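Local coordinates for protein C-type lectin domain family 4 member F (Mus musculus, PDB 6JJJ) that acts as a trimeric Kupffer-cell receptor that binds galactose and fucose through its C-type lectin domain and could take part in endocytosis, at residues E49-S54 / W146-S151. Residues are numbered along the deposited sequence; the frame is centred on the assembly and turned at random.
Sequences EKFCTS and WVCKKS
Cys52 in the last turn of helix 45-54 faces Cys148 on strand 147-151 where the helix runs over the strand in roughly the same direction, the two short axes 26° apart and 8.7 Å at their closest. Cys52 CA and Cys148 CA are 5.5 Å apart. A disulfide joins them, Cys52 SG to Cys148 SG at 2.0 Å, with a left-handed twist of -79° about the S-S bond; on both cysteines the sulfur stands anti to the carbonyl carbon. Between these two segments the rest of the contact is apolar, made by Phe51, Trp146 and the two sulfurs. Trp146, two residues before Cys148, turns its indole toward the helix: CD1 lies 3.6 Å from Cys52 SG, while CZ2 sits over one face of the Phe51 ring, off-centre, 3.7 Å from Phe51 CG. The two ring planes are inclined at 58°, an oblique meeting. This is the long disulfide of the C-type lectin domain, which ties the first helix of the domain, 45-54, to its last strand across 95 intervening residues, among them the calcium-binding ones. Phe51, its CG anti to the backbone N, brings CD1 to 4.0 Å from Cys148 SG, which lies at the ring's edge; Tyr37 of strand 34-38 also meets this ring. Strand 147-151 is flanked by strands 34-38 and 58-59, and Leu59 touches both Cys52 and Trp146.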
loop_
_atom_site.group_PDB
_atom_site.type_symbol
_atom_site.label_atom_id
_atom_site.label_comp_id
_atom_site.label_asym_id
_atom_site.label_seq_id
_atom_site.Cartn_x
_atom_site.Cartn_y
_atom_site.Cartn_z
ATOM N N GLU A 49 -16.324 -0.771 -18.287
ATOM C CA GLU A 49 -15.152 -0.530 -19.122
ATOM C C GLU A 49 -14.782 0.946 -19.130
ATOM O O GLU A 49 -13.596 1.294 -19.066
ATOM C CB GLU A 49 -15.413 -1.035 -20.541
ATOM C CG GLU A 49 -14.334 -0.659 -21.545
ATOM C CD GLU A 49 -12.977 -1.261 -21.215
ATOM O OE1 GLU A 49 -12.865 -1.973 -20.196
ATOM O OE2 GLU A 49 -12.019 -1.010 -21.976
ATOM N N LYS A 50 -15.780 1.831 -19.201
ATOM C CA LYS A 50 -15.508 3.260 -19.106
ATOM C C LYS A 50 -14.728 3.585 -17.835
ATOM O O LYS A 50 -13.863 4.470 -17.833
ATOM C CB LYS A 50 -16.818 4.047 -19.150
ATOM C CG LYS A 50 -17.618 3.872 -20.436
ATOM C CD LYS A 50 -17.169 4.880 -21.494
ATOM C CE LYS A 50 -17.863 4.653 -22.830
ATOM N NZ LYS A 50 -19.343 4.806 -22.744
ATOM N N PHE A 51 -15.003 2.860 -16.747
ATOM C CA PHE A 51 -14.244 3.058 -15.515
ATOM C C PHE A 51 -12.796 2.612 -15.699
ATOM O O PHE A 51 -11.860 3.385 -15.466
ATOM C CB PHE A 51 -14.897 2.296 -14.354
ATOM C CG PHE A 51 -14.179 2.462 -13.036
ATOM C CD1 PHE A 51 -13.037 1.731 -12.749
ATOM C CD2 PHE A 51 -14.653 3.352 -12.084
ATOM C CE1 PHE A 51 -12.376 1.890 -11.544
ATOM C CE2 PHE A 51 -13.999 3.512 -10.876
ATOM C CZ PHE A 51 -12.859 2.779 -10.605
ATOM N N CYS A 52 -12.593 1.354 -16.105
ATOM C CA CYS A 52 -11.234 0.844 -16.274
ATOM C C CYS A 52 -10.431 1.729 -17.225
ATOM O O CYS A 52 -9.225 1.929 -17.031
ATOM C CB CYS A 52 -11.264 -0.599 -16.779
ATOM S SG CYS A 52 -12.079 -1.813 -15.684
ATOM N N THR A 53 -11.081 2.258 -18.265
ATOM C CA THR A 53 -10.407 3.183 -19.169
ATOM C C THR A 53 -10.019 4.456 -18.432
ATOM O O THR A 53 -8.881 4.930 -18.535
ATOM C CB THR A 53 -11.305 3.518 -20.361
ATOM O OG1 THR A 53 -12.577 3.973 -19.880
ATOM C CG2 THR A 53 -11.496 2.307 -21.256
ATOM N N SER A 54 -10.960 5.027 -17.673
ATOM C CA SER A 54 -10.672 6.253 -16.942
ATOM C C SER A 54 -9.400 6.105 -16.123
ATOM O O SER A 54 -8.584 7.031 -16.048
ATOM C CB SER A 54 -11.843 6.614 -16.026
ATOM O OG SER A 54 -11.859 5.798 -14.868
ATOM N N TRP A 146 -16.950 -5.755 -11.465
ATOM C CA TRP A 146 -15.981 -6.033 -12.516
ATOM C C TRP A 146 -14.575 -6.066 -11.934
ATOM O O TRP A 146 -14.364 -5.843 -10.741
ATOM C CB TRP A 146 -16.056 -4.980 -13.622
ATOM C CG TRP A 146 -15.646 -3.617 -13.140
ATOM C CD1 TRP A 146 -14.390 -3.084 -13.164
ATOM C CD2 TRP A 146 -16.491 -2.624 -12.551
ATOM N NE1 TRP A 146 -14.403 -1.816 -12.633
ATOM C CE2 TRP A 146 -15.682 -1.512 -12.249
ATOM C CE3 TRP A 146 -17.856 -2.566 -12.250
ATOM C CZ2 TRP A 146 -16.192 -0.356 -11.663
ATOM C CZ3 TRP A 146 -18.361 -1.418 -11.671
ATOM C CH2 TRP A 146 -17.532 -0.329 -11.382
ATOM N N VAL A 147 -13.603 -6.345 -12.801
ATOM C CA VAL A 147 -12.190 -6.319 -12.438
ATOM C C VAL A 147 -11.404 -5.670 -13.572
ATOM O O VAL A 147 -11.520 -6.079 -14.731
ATOM C CB VAL A 147 -11.666 -7.737 -12.131
ATOM C CG1 VAL A 147 -11.982 -8.680 -13.285
ATOM C CG2 VAL A 147 -10.179 -7.704 -11.831
ATOM N N CYS A 148 -10.596 -4.669 -13.233
ATOM C CA CYS A 148 -9.710 -4.015 -14.187
ATOM C C CYS A 148 -8.303 -4.591 -14.075
ATOM O O CYS A 148 -7.900 -5.085 -13.019
ATOM C CB CYS A 148 -9.648 -2.502 -13.947
ATOM S SG CYS A 148 -11.229 -1.618 -13.845
ATOM N N LYS A 149 -7.548 -4.512 -15.173
ATOM C CA LYS A 149 -6.148 -4.923 -15.180
ATOM C C LYS A 149 -5.283 -3.808 -15.752
ATOM O O LYS A 149 -5.669 -3.135 -16.712
ATOM C CB LYS A 149 -5.926 -6.214 -15.989
ATOM C CG LYS A 149 -4.470 -6.676 -16.012
ATOM C CD LYS A 149 -4.332 -8.170 -16.276
ATOM C CE LYS A 149 -4.350 -8.496 -17.764
ATOM N NZ LYS A 149 -4.056 -9.938 -18.014
ATOM N N LYS A 150 -4.100 -3.636 -15.168
ATOM C CA LYS A 150 -3.191 -2.561 -15.535
ATOM C C LYS A 150 -1.773 -3.098 -15.609
ATOM O O LYS A 150 -1.372 -3.931 -14.793
ATOM C CB LYS A 150 -3.267 -1.407 -14.530
ATOM C CG LYS A 150 -2.307 -0.267 -14.818
ATOM C CD LYS A 150 -2.458 0.856 -13.800
ATOM C CE LYS A 150 -3.665 1.738 -14.101
ATOM N NZ LYS A 150 -3.278 2.946 -14.891
ATOM N N SER A 151 -1.024 -2.615 -16.594
ATOM C CA SER A 151 0.338 -3.063 -16.830
ATOM C C SER A 151 1.334 -2.109 -16.185
ATOM O O SER A 151 1.063 -0.918 -16.012
ATOM C CB SER A 151 0.624 -3.158 -18.332
ATOM O OG SER A 151 -0.341 -3.962 -18.987
#